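Side-chain contacts in 2,3-dihydroxybenzoate-AMP ligase (Bacillus subtilis, PDB 1MDB), which belongs to the ANL superfamily of AMP-binding enzymes, in which a large N-terminal domain works together with a smaller C-terminal domain: residues A228-P231 / N235-L238; E90-L95 / G242-L247; V279-M284 / F512-V517. All coordinates share one frame; numbering follows the deposited sequence.

Interaction 1: residues A228-P231 / N235-L238. With DBH (2,3-dihydroxy-benzoic acid), chain E.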
ATOM      1  N   ALA A 228       7.538   6.159  -8.867  1.00 24.15           N
ATOM      2  CA  ALA A 228       6.632   6.160  -7.721  1.00 25.10           C
ATOM      3  C   ALA A 228       5.393   6.924  -8.176  1.00 25.93           C
ATOM      4  O   ALA A 228       5.385   8.151  -8.157  1.00 24.00           O
ATOM      5  CB  ALA A 228       7.279   6.865  -6.545  1.00 23.74           C
ATOM      6  N   ALA A 229       4.362   6.197  -8.604  1.00 26.52           N
ATOM      7  CA  ALA A 229       3.121   6.807  -9.084  1.00 26.96           C
ATOM      8  C   ALA A 229       2.030   6.878  -8.014  1.00 27.89           C
ATOM      9  O   ALA A 229       1.148   7.733  -8.070  1.00 26.67           O
ATOM     10  CB  ALA A 229       2.601   6.046 -10.291  1.00 27.53           C
ATOM     11  N   LEU A 230       2.078   5.961  -7.057  1.00 27.51           N
ATOM     12  CA  LEU A 230       1.106   5.936  -5.965  1.00 26.67           C
ATOM     13  C   LEU A 230       1.721   6.675  -4.781  1.00 27.04           C
ATOM     14  O   LEU A 230       2.934   6.895  -4.747  1.00 28.02           O
ATOM     15  CB  LEU A 230       0.827   4.487  -5.546  1.00 25.30           C
ATOM     16  CG  LEU A 230       0.179   3.547  -6.558  1.00 23.93           C
ATOM     17  CD1 LEU A 230       0.225   2.118  -6.039  1.00 25.88           C
ATOM     18  CD2 LEU A 230      -1.249   3.980  -6.793  1.00 23.24           C
ATOM     19  N   PRO A 231       0.896   7.085  -3.800  1.00 28.08           N
ATOM     20  CA  PRO A 231       1.436   7.790  -2.622  1.00 25.79           C
ATOM     21  C   PRO A 231       2.431   6.800  -2.015  1.00 25.18           C
ATOM     22  O   PRO A 231       2.031   5.782  -1.442  1.00 26.22           O
ATOM     23  CB  PRO A 231       0.199   7.988  -1.748  1.00 23.56           C
ATOM     24  CG  PRO A 231      -0.916   8.127  -2.763  1.00 26.78           C
ATOM     25  CD  PRO A 231      -0.577   7.025  -3.758  1.00 27.20           C
ATOM     26  N   ASN A 235       2.477   1.001   2.256  1.00 27.54           N
ATOM     27  CA  ASN A 235       3.323  -0.203   2.246  1.00 30.14           C
ATOM     28  C   ASN A 235       3.688  -0.762   0.865  1.00 29.14           C
ATOM     29  O   ASN A 235       4.818  -1.197   0.647  1.00 29.25           O
ATOM     30  CB  ASN A 235       2.673  -1.310   3.088  1.00 30.31           C
ATOM     31  CG  ASN A 235       3.682  -2.361   3.570  1.00 34.19           C
ATOM     32  OD1 ASN A 235       4.639  -2.041   4.279  1.00 35.59           O
ATOM     33  ND2 ASN A 235       3.457  -3.621   3.195  1.00 32.72           N
ATOM     34  N   TYR A 236       2.728  -0.750  -0.051  1.00 26.62           N
ATOM     35  CA  TYR A 236       2.900  -1.270  -1.404  1.00 27.49           C
ATOM     36  C   TYR A 236       3.966  -0.469  -2.187  1.00 27.16           C
ATOM     37  O   TYR A 236       5.015  -1.018  -2.554  1.00 25.61           O
ATOM     38  CB  TYR A 236       1.517  -1.264  -2.091  1.00 26.67           C
ATOM     39  CG  TYR A 236       1.439  -1.661  -3.554  1.00 24.61           C
ATOM     40  CD1 TYR A 236       0.344  -1.262  -4.319  1.00 23.52           C
ATOM     41  CD2 TYR A 236       2.433  -2.427  -4.174  1.00 25.69           C
ATOM     42  CE1 TYR A 236       0.225  -1.601  -5.657  1.00 23.72           C
ATOM     43  CE2 TYR A 236       2.326  -2.776  -5.535  1.00 24.05           C
ATOM     44  CZ  TYR A 236       1.214  -2.353  -6.263  1.00 24.32           C
ATOM     45  OH  TYR A 236       1.068  -2.652  -7.596  1.00 22.11           O
ATOM     46  N   PRO A 237       3.728   0.830  -2.436  1.00 24.80           N
ATOM     47  CA  PRO A 237       4.736   1.605  -3.176  1.00 25.47           C
ATOM     48  C   PRO A 237       5.989   1.966  -2.359  1.00 26.35           C
ATOM     49  O   PRO A 237       6.921   2.594  -2.873  1.00 25.50           O
ATOM     50  CB  PRO A 237       3.955   2.834  -3.638  1.00 25.34           C
ATOM     51  CG  PRO A 237       2.962   3.026  -2.512  1.00 24.90           C
ATOM     52  CD  PRO A 237       2.488   1.607  -2.271  1.00 23.29           C
ATOM     53  N   LEU A 238       6.018   1.574  -1.089  1.00 24.92           N
ATOM     54  CA  LEU A 238       7.182   1.846  -0.254  1.00 24.00           C
ATOM     55  C   LEU A 238       8.111   0.648  -0.136  1.00 24.78           C
ATOM     56  O   LEU A 238       9.324   0.822  -0.008  1.00 22.72           O
ATOM     57  CB  LEU A 238       6.765   2.236   1.172  1.00 26.67           C
ATOM     58  CG  LEU A 238       7.899   2.590   2.155  1.00 26.15           C
ATOM     59  CD1 LEU A 238       8.401   4.007   1.845  1.00 27.01           C
ATOM     60  CD2 LEU A 238       7.398   2.543   3.602  1.00 25.01           C
TER
HETATM   61  C21 DBH E 601      -1.895  -3.359   0.520  1.00 37.74           C
HETATM   62  O9  DBH E 601      -3.116  -3.211  -0.013  1.00 41.58           O
HETATM   63  C18 DBH E 601      -0.732  -3.867  -0.250  1.00 38.15           C
HETATM   64  C15 DBH E 601      -0.872  -4.152  -1.642  1.00 36.66           C
HETATM   65  C12 DBH E 601       0.218  -4.654  -2.383  1.00 35.53           C
HETATM   66  C3  DBH E 601       0.524  -4.091   0.398  1.00 38.44           C
HETATM   67  O3  DBH E 601       0.728  -3.825   1.766  1.00 34.01           O
HETATM   68  C6  DBH E 601       1.609  -4.593  -0.347  1.00 36.87           C
HETATM   69  C9  DBH E 601       1.466  -4.878  -1.727  1.00 37.26           C
HETATM   70  O6  DBH E 601       2.817  -4.817   0.272  1.00 43.05           O
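Leu230 and Pro237 bring their CA atoms to 6.3 Å, where the loop leaving strand 225-228 turns back on itself and enters the short helix that begins at Asn235. The Leu230 side chain points at this helix and touches it at two levels. Its CB rests 4.0 Å from Pro237 CG, while further out CD1 meets Tyr236 CE1 at 3.7 Å, approaching the ring obliquely. The tightest approach is polar to apolar, Pro231 O lying 3.1 Å from Pro237 CG. This turn follows one of the parallel strands of the large mixed sheet in the AMP-binding domain, and its helical side forms part of the 2,3-dihydroxybenzoic acid pocket. Tyr236 carries its CG anti to the backbone N (chi1 175°), which brings the ring alongside the ligand, one face turned to it: C12 of the ligand is 3.4 Å from Tyr236 CG, displaced toward the ring's rim, and the two rings are nearly parallel. The tyrosine OH is tied to Leu278 O, which fixes the far end of the ring. Asn235 ND2 gives a fairly straight hydrogen bond to ligand O3 (3.1 Å, 162°) and a weak, bent one to ligand O6, while its OD1 is engaged by Tyr207 OH.

Interaction 2: residues E90-L95 / G242-L247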
ATOM      1  N   GLU A  90      15.031  12.043   3.026  1.00 24.87           N
ATOM      2  CA  GLU A  90      15.990  12.534   3.996  1.00 24.60           C
ATOM      3  C   GLU A  90      15.304  12.545   5.359  1.00 25.36           C
ATOM      4  O   GLU A  90      15.937  12.326   6.393  1.00 24.84           O
ATOM      5  CB  GLU A  90      16.493  13.939   3.621  1.00 25.39           C
ATOM      6  CG  GLU A  90      15.498  15.083   3.764  1.00 26.15           C
ATOM      7  CD  GLU A  90      16.134  16.429   3.417  1.00 27.23           C
ATOM      8  OE1 GLU A  90      17.373  16.542   3.519  1.00 28.01           O
ATOM      9  OE2 GLU A  90      15.403  17.373   3.059  1.00 24.32           O
ATOM     10  N   VAL A  91      13.996  12.770   5.351  1.00 26.34           N
ATOM     11  CA  VAL A  91      13.236  12.805   6.594  1.00 26.65           C
ATOM     12  C   VAL A  91      13.194  11.456   7.295  1.00 26.86           C
ATOM     13  O   VAL A  91      13.467  11.386   8.496  1.00 28.89           O
ATOM     14  CB  VAL A  91      11.782  13.309   6.362  1.00 25.24           C
ATOM     15  CG1 VAL A  91      10.873  12.890   7.524  1.00 22.14           C
ATOM     16  CG2 VAL A  91      11.784  14.834   6.242  1.00 24.63           C
ATOM     17  N   ILE A  92      12.873  10.382   6.573  1.00 25.05           N
ATOM     18  CA  ILE A  92      12.803   9.086   7.244  1.00 25.39           C
ATOM     19  C   ILE A  92      14.164   8.505   7.665  1.00 24.97           C
ATOM     20  O   ILE A  92      14.285   7.974   8.759  1.00 22.15           O
ATOM     21  CB  ILE A  92      12.029   8.010   6.412  1.00 25.86           C
ATOM     22  CG1 ILE A  92      12.833   7.583   5.184  1.00 26.81           C
ATOM     23  CG2 ILE A  92      10.662   8.544   6.012  1.00 25.70           C
ATOM     24  CD1 ILE A  92      12.230   6.368   4.495  1.00 27.49           C
ATOM     25  N   PHE A  93      15.184   8.598   6.813  1.00 24.26           N
ATOM     26  CA  PHE A  93      16.482   8.048   7.184  1.00 26.43           C
ATOM     27  C   PHE A  93      17.130   8.839   8.328  1.00 25.54           C
ATOM     28  O   PHE A  93      17.935   8.298   9.083  1.00 26.13           O
ATOM     29  CB  PHE A  93      17.418   7.955   5.958  1.00 28.18           C
ATOM     30  CG  PHE A  93      17.161   6.739   5.100  1.00 26.02           C
ATOM     31  CD1 PHE A  93      16.287   6.799   4.022  1.00 27.96           C
ATOM     32  CD2 PHE A  93      17.730   5.513   5.429  1.00 26.86           C
ATOM     33  CE1 PHE A  93      15.976   5.653   3.288  1.00 25.99           C
ATOM     34  CE2 PHE A  93      17.426   4.361   4.705  1.00 25.12           C
ATOM     35  CZ  PHE A  93      16.550   4.430   3.634  1.00 26.70           C
ATOM     36  N   ALA A  94      16.777  10.113   8.450  1.00 24.82           N
ATOM     37  CA  ALA A  94      17.291  10.941   9.535  1.00 24.80           C
ATOM     38  C   ALA A  94      16.611  10.449  10.814  1.00 25.76           C
ATOM     39  O   ALA A  94      17.250  10.296  11.861  1.00 24.75           O
ATOM     40  CB  ALA A  94      16.945  12.406   9.297  1.00 24.41           C
ATOM     41  N   LEU A  95      15.306  10.213  10.725  1.00 24.43           N
ATOM     42  CA  LEU A  95      14.564   9.714  11.874  1.00 25.30           C
ATOM     43  C   LEU A  95      15.098   8.330  12.211  1.00 26.67           C
ATOM     44  O   LEU A  95      15.280   7.990  13.377  1.00 27.05           O
ATOM     45  CB  LEU A  95      13.073   9.646  11.558  1.00 24.08           C
ATOM     46  CG  LEU A  95      12.396  11.019  11.457  1.00 25.27           C
ATOM     47  CD1 LEU A  95      10.970  10.862  10.951  1.00 23.42           C
ATOM     48  CD2 LEU A  95      12.412  11.694  12.835  1.00 25.16           C
ATOM     49  N   GLY A 242       8.772  -1.334  -3.959  1.00 24.04           N
ATOM     50  CA  GLY A 242       8.704   0.068  -3.587  1.00 26.83           C
ATOM     51  C   GLY A 242       9.953   0.921  -3.748  1.00 26.85           C
ATOM     52  O   GLY A 242      10.966   0.488  -4.311  1.00 27.66           O
ATOM     53  N   VAL A 243       9.873   2.151  -3.252  1.00 27.43           N
ATOM     54  CA  VAL A 243      10.991   3.084  -3.334  1.00 26.87           C
ATOM     55  C   VAL A 243      12.151   2.598  -2.459  1.00 28.88           C
ATOM     56  O   VAL A 243      13.325   2.737  -2.826  1.00 30.24           O
ATOM     57  CB  VAL A 243      10.552   4.514  -2.913  1.00 26.38           C
ATOM     58  CG1 VAL A 243       9.522   5.056  -3.910  1.00 26.55           C
ATOM     59  CG2 VAL A 243       9.936   4.497  -1.512  1.00 25.76           C
ATOM     60  N   LEU A 244      11.826   2.010  -1.312  1.00 27.28           N
ATOM     61  CA  LEU A 244      12.852   1.506  -0.410  1.00 28.26           C
ATOM     62  C   LEU A 244      13.503   0.240  -0.958  1.00 29.92           C
ATOM     63  O   LEU A 244      14.692   0.001  -0.739  1.00 30.73           O
ATOM     64  CB  LEU A 244      12.262   1.244   0.985  1.00 26.46           C
ATOM     65  CG  LEU A 244      11.688   2.496   1.675  1.00 24.97           C
ATOM     66  CD1 LEU A 244      11.379   2.158   3.121  1.00 24.96           C
ATOM     67  CD2 LEU A 244      12.696   3.671   1.610  1.00 24.43           C
ATOM     68  N   GLY A 245      12.728  -0.586  -1.654  1.00 31.42           N
ATOM     69  CA  GLY A 245      13.306  -1.789  -2.229  1.00 31.09           C
ATOM     70  C   GLY A 245      14.299  -1.385  -3.312  1.00 29.06           C
ATOM     71  O   GLY A 245      15.375  -1.967  -3.437  1.00 28.91           O
ATOM     72  N   VAL A 246      13.932  -0.366  -4.083  1.00 28.12           N
ATOM     73  CA  VAL A 246      14.777   0.139  -5.162  1.00 29.09           C
ATOM     74  C   VAL A 246      16.096   0.720  -4.635  1.00 30.18           C
ATOM     75  O   VAL A 246      17.132   0.605  -5.289  1.00 31.06           O
ATOM     76  CB  VAL A 246      14.014   1.208  -6.006  1.00 28.65           C
ATOM     77  CG1 VAL A 246      14.910   1.774  -7.110  1.00 27.25           C
ATOM     78  CG2 VAL A 246      12.776   0.573  -6.633  1.00 28.67           C
ATOM     79  N   LEU A 247      16.069   1.323  -3.451  1.00 30.20           N
ATOM     80  CA  LEU A 247      17.286   1.892  -2.880  1.00 30.88           C
ATOM     81  C   LEU A 247      18.117   0.744  -2.326  1.00 31.80           C
ATOM     82  O   LEU A 247      19.337   0.809  -2.298  1.00 30.54           O
ATOM     83  CB  LEU A 247      16.968   2.872  -1.741  1.00 31.25           C
ATOM     84  CG  LEU A 247      16.076   4.095  -1.975  1.00 32.75           C
ATOM     85  CD1 LEU A 247      16.028   4.903  -0.689  1.00 34.36           C
ATOM     86  CD2 LEU A 247      16.595   4.950  -3.113  1.00 32.83           C
TER
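Leu244 CD2 is the hub of this contact, meeting Ile92 CD1 at 4.0 Å and Phe93 CE1 at 4.2 Å. A second methyl, Leu247 CD1, reaches the same ring carbon, Phe93 CE1, at 4.0 Å, so two leucines one helical turn apart bracket a single corner of the phenyl ring. The Phe93 side chain and the two leucine chains lie alongside one another, running opposite ways, whereas Ile92 passes Leu244 at a slant. Ile92 attains this reach with CG1 between the backbone N and the carbonyl carbon (chi1 71°) and the chain extended beyond it, which carries CD1 out to Leu244.

The close packing is confined to these side-chain ends. The helix axes remain 13.3 Å apart at a crossing angle of -72°, the nearest CA atoms (Phe93 and Leu244) are 10.7 Å apart, and only 115 Å² is buried in all. The loose part is the backbone separation rather than a solvent-facing side, since all four touching residues are buried. The other faces of the helices serve different neighbours: Glu90 makes a salt bridge with Arg59, while Val243 and Val246 lie on strand 225-228. Each helix belongs to a beta-alpha-beta crossover of a different sheet, helix 86-98 linking parallel strands 77-80 and 101-104, and helix 242-248 lying in the connection between parallel strands 225-228 and 252-255.

Interaction 3: residues V279-M284 / F512-V517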
ATOM      1  N   VAL A 279      -2.809   0.349  -8.681  1.00 23.16           N
ATOM      2  CA  VAL A 279      -3.870  -0.367  -7.987  1.00 23.60           C
ATOM      3  C   VAL A 279      -4.879  -0.536  -9.127  1.00 23.89           C
ATOM      4  O   VAL A 279      -4.816   0.202 -10.114  1.00 23.43           O
ATOM      5  CB  VAL A 279      -4.485   0.463  -6.813  1.00 25.93           C
ATOM      6  CG1 VAL A 279      -3.482   0.574  -5.667  1.00 22.65           C
ATOM      7  CG2 VAL A 279      -4.884   1.848  -7.292  1.00 21.62           C
ATOM      8  N   PRO A 280      -5.812  -1.506  -9.021  1.00 23.27           N
ATOM      9  CA  PRO A 280      -6.812  -1.754 -10.066  1.00 22.47           C
ATOM     10  C   PRO A 280      -7.531  -0.567 -10.720  1.00 22.78           C
ATOM     11  O   PRO A 280      -7.534  -0.446 -11.945  1.00 24.23           O
ATOM     12  CB  PRO A 280      -7.777  -2.741  -9.393  1.00 22.89           C
ATOM     13  CG  PRO A 280      -6.866  -3.531  -8.519  1.00 22.77           C
ATOM     14  CD  PRO A 280      -5.990  -2.445  -7.898  1.00 22.75           C
ATOM     15  N   PRO A 281      -8.165   0.318  -9.929  1.00 24.70           N
ATOM     16  CA  PRO A 281      -8.858   1.456 -10.549  1.00 23.90           C
ATOM     17  C   PRO A 281      -7.947   2.265 -11.477  1.00 25.12           C
ATOM     18  O   PRO A 281      -8.351   2.674 -12.561  1.00 24.44           O
ATOM     19  CB  PRO A 281      -9.301   2.288  -9.349  1.00 25.50           C
ATOM     20  CG  PRO A 281      -9.432   1.301  -8.264  1.00 26.80           C
ATOM     21  CD  PRO A 281      -8.261   0.388  -8.460  1.00 25.53           C
ATOM     22  N   LEU A 282      -6.715   2.497 -11.030  1.00 24.35           N
ATOM     23  CA  LEU A 282      -5.747   3.280 -11.794  1.00 24.84           C
ATOM     24  C   LEU A 282      -5.304   2.500 -13.033  1.00 25.95           C
ATOM     25  O   LEU A 282      -5.150   3.074 -14.108  1.00 26.33           O
ATOM     26  CB  LEU A 282      -4.542   3.626 -10.903  1.00 23.00           C
ATOM     27  CG  LEU A 282      -3.529   4.662 -11.407  1.00 21.95           C
ATOM     28  CD1 LEU A 282      -4.226   5.991 -11.673  1.00 22.46           C
ATOM     29  CD2 LEU A 282      -2.434   4.837 -10.360  1.00 21.64           C
ATOM     30  N   ALA A 283      -5.114   1.191 -12.877  1.00 26.34           N
ATOM     31  CA  ALA A 283      -4.720   0.331 -13.998  1.00 26.94           C
ATOM     32  C   ALA A 283      -5.700   0.518 -15.157  1.00 27.39           C
ATOM     33  O   ALA A 283      -5.300   0.570 -16.318  1.00 28.14           O
ATOM     34  CB  ALA A 283      -4.703  -1.116 -13.565  1.00 26.76           C
ATOM     35  N   MET A 284      -6.984   0.626 -14.845  1.00 26.92           N
ATOM     36  CA  MET A 284      -7.987   0.829 -15.884  1.00 28.76           C
ATOM     37  C   MET A 284      -7.757   2.180 -16.581  1.00 29.48           C
ATOM     38  O   MET A 284      -7.807   2.279 -17.809  1.00 29.57           O
ATOM     39  CB  MET A 284      -9.391   0.800 -15.279  1.00 27.98           C
ATOM     40  CG  MET A 284      -9.674  -0.439 -14.438  1.00 34.26           C
ATOM     41  SD  MET A 284      -9.364  -1.984 -15.333  1.00 36.94           S
ATOM     42  CE  MET A 284      -9.911  -3.221 -14.117  1.00 35.98           C
ATOM     43  N   PHE A 512     -15.375   6.124  -8.645  1.00 31.70           N
ATOM     44  CA  PHE A 512     -15.654   5.386  -7.416  1.00 31.43           C
ATOM     45  C   PHE A 512     -14.943   6.081  -6.265  1.00 31.32           C
ATOM     46  O   PHE A 512     -13.871   6.651  -6.457  1.00 29.70           O
ATOM     47  CB  PHE A 512     -15.107   3.953  -7.508  1.00 30.41           C
ATOM     48  CG  PHE A 512     -15.784   3.086  -8.540  1.00 32.17           C
ATOM     49  CD1 PHE A 512     -15.079   2.052  -9.159  1.00 32.24           C
ATOM     50  CD2 PHE A 512     -17.123   3.269  -8.869  1.00 30.63           C
ATOM     51  CE1 PHE A 512     -15.701   1.214 -10.088  1.00 30.59           C
ATOM     52  CE2 PHE A 512     -17.750   2.432  -9.796  1.00 29.13           C
ATOM     53  CZ  PHE A 512     -17.038   1.408 -10.404  1.00 30.06           C
ATOM     54  N   PRO A 513     -15.527   6.039  -5.053  1.00 31.00           N
ATOM     55  CA  PRO A 513     -14.887   6.678  -3.901  1.00 30.87           C
ATOM     56  C   PRO A 513     -13.641   5.834  -3.634  1.00 30.77           C
ATOM     57  O   PRO A 513     -13.715   4.601  -3.682  1.00 30.52           O
ATOM     58  CB  PRO A 513     -15.918   6.523  -2.775  1.00 31.33           C
ATOM     59  CG  PRO A 513     -17.201   6.164  -3.473  1.00 32.49           C
ATOM     60  CD  PRO A 513     -16.763   5.350  -4.649  1.00 32.65           C
ATOM     61  N   GLN A 514     -12.516   6.475  -3.339  1.00 28.71           N
ATOM     62  CA  GLN A 514     -11.283   5.733  -3.111  1.00 29.51           C
ATOM     63  C   GLN A 514     -10.631   5.981  -1.772  1.00 27.94           C
ATOM     64  O   GLN A 514     -10.930   6.957  -1.092  1.00 31.78           O
ATOM     65  CB  GLN A 514     -10.277   6.047  -4.225  1.00 29.37           C
ATOM     66  CG  GLN A 514     -10.867   5.931  -5.616  1.00 30.25           C
ATOM     67  CD  GLN A 514      -9.864   6.245  -6.706  1.00 32.64           C
ATOM     68  OE1 GLN A 514      -8.953   7.048  -6.511  1.00 34.70           O
ATOM     69  NE2 GLN A 514     -10.040   5.628  -7.868  1.00 32.06           N
ATOM     70  N   THR A 515      -9.721   5.085  -1.408  1.00 28.00           N
ATOM     71  CA  THR A 515      -8.985   5.177  -0.159  1.00 28.28           C
ATOM     72  C   THR A 515      -7.734   6.018  -0.372  1.00 27.37           C
ATOM     73  O   THR A 515      -7.493   6.532  -1.464  1.00 27.07           O
ATOM     74  CB  THR A 515      -8.520   3.804   0.324  1.00 27.44           C
ATOM     75  OG1 THR A 515      -7.603   3.265  -0.632  1.00 28.28           O
ATOM     76  CG2 THR A 515      -9.705   2.848   0.474  1.00 31.06           C
ATOM     77  N   GLY A 516      -6.923   6.118   0.674  1.00 28.14           N
ATOM     78  CA  GLY A 516      -5.705   6.905   0.605  1.00 28.03           C
ATOM     79  C   GLY A 516      -4.742   6.530  -0.507  1.00 28.59           C
ATOM     80  O   GLY A 516      -4.209   7.413  -1.189  1.00 26.30           O
ATOM     81  N   VAL A 517      -4.513   5.234  -0.707  1.00 27.31           N
ATOM     82  CA  VAL A 517      -3.583   4.821  -1.748  1.00 27.10           C
ATOM     83  C   VAL A 517      -4.242   4.742  -3.126  1.00 26.54           C
ATOM     84  O   VAL A 517      -3.560   4.588  -4.132  1.00 26.66           O
ATOM     85  CB  VAL A 517      -2.916   3.470  -1.403  1.00 27.43           C
ATOM     86  CG1 VAL A 517      -3.938   2.352  -1.447  1.00 28.61           C
ATOM     87  CG2 VAL A 517      -1.775   3.203  -2.356  1.00 27.36           C
TER
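Pro281 and Gln514 meet across the junction between the N-terminal AMP-binding domain and the C-terminal domain of this ANL-family enzyme. Pro281 sits in the first turn of the helix that follows strand 275-278. Gln514 belongs to the loop that leads to Lys519; the sequence of this loop is consistent with the A10 motif of the family.

The glutamine points its side chain at the helix: CG stands beside the backbone N (chi1 -49°), and the chain runs straight beyond it (chi2 180°), delivering the amide nitrogen to the proline ring. NE2 comes within 3.7 Å of Pro281 CB. The approach is made from the amino end of the amide, with CB well out of the amide plane, so the contact is oblique and neither a face-on cover nor an edge-on one. It is a van der Waals meeting of a polar group with a ring methylene, and Gln514 itself is exposed.

At the other end of the segments, Val279 directs its side chain at the loop, and its CG1 lies 4.3 Å from Val517 O, a loose touch on a backbone oxygen. Val517 sends its CB across the line to Val279, yet its CG1 and CG2 methyls both come to 4.6 Å from Val279 CG1, and the side chain also touches His234, near both bound ligands. Phe512 takes little part here, its ring packing instead on strands 455-465 and 469-478.

Most of the 144 Å² buried comes from two patches, Pro281 with Gln514 and Val279 with Val517. Val279 is the N-cap residue of the helix, and its O accepts Ala283 N at 2.9 Å, giving the Val279 end a regular helical start. The loop is braced from within: Thr515 OG1 is hydrogen-bonded to the backbone N of Lys519, a residue of the 2,3-dihydroxybenzoic acid pocket.

Interactions 1 and 2 use consecutive helices, 235-239 and 242-248, joined where Pro237 O is probably hydrogen-bonded to Val243 N at 3.0 Å. Interaction 2 is wholly buried and purely hydrocarbon, and lies furthest from the chain centre. In interaction 1, largely buried, the two segments also meet without hydrogen bonds, and the polar bonds run from Asn235 to the ligand. Interaction 3 differs in joining two domains, and includes an exposed glutamine. It still reaches interaction 1, where Leu230 CD2 packs 3.6 Å from Val517 O, so the 228-231 loop touches the C-terminal domain as well as its own helix. Interactions 2 and 3 do not touch; their nearest atoms are about 11 Å apart.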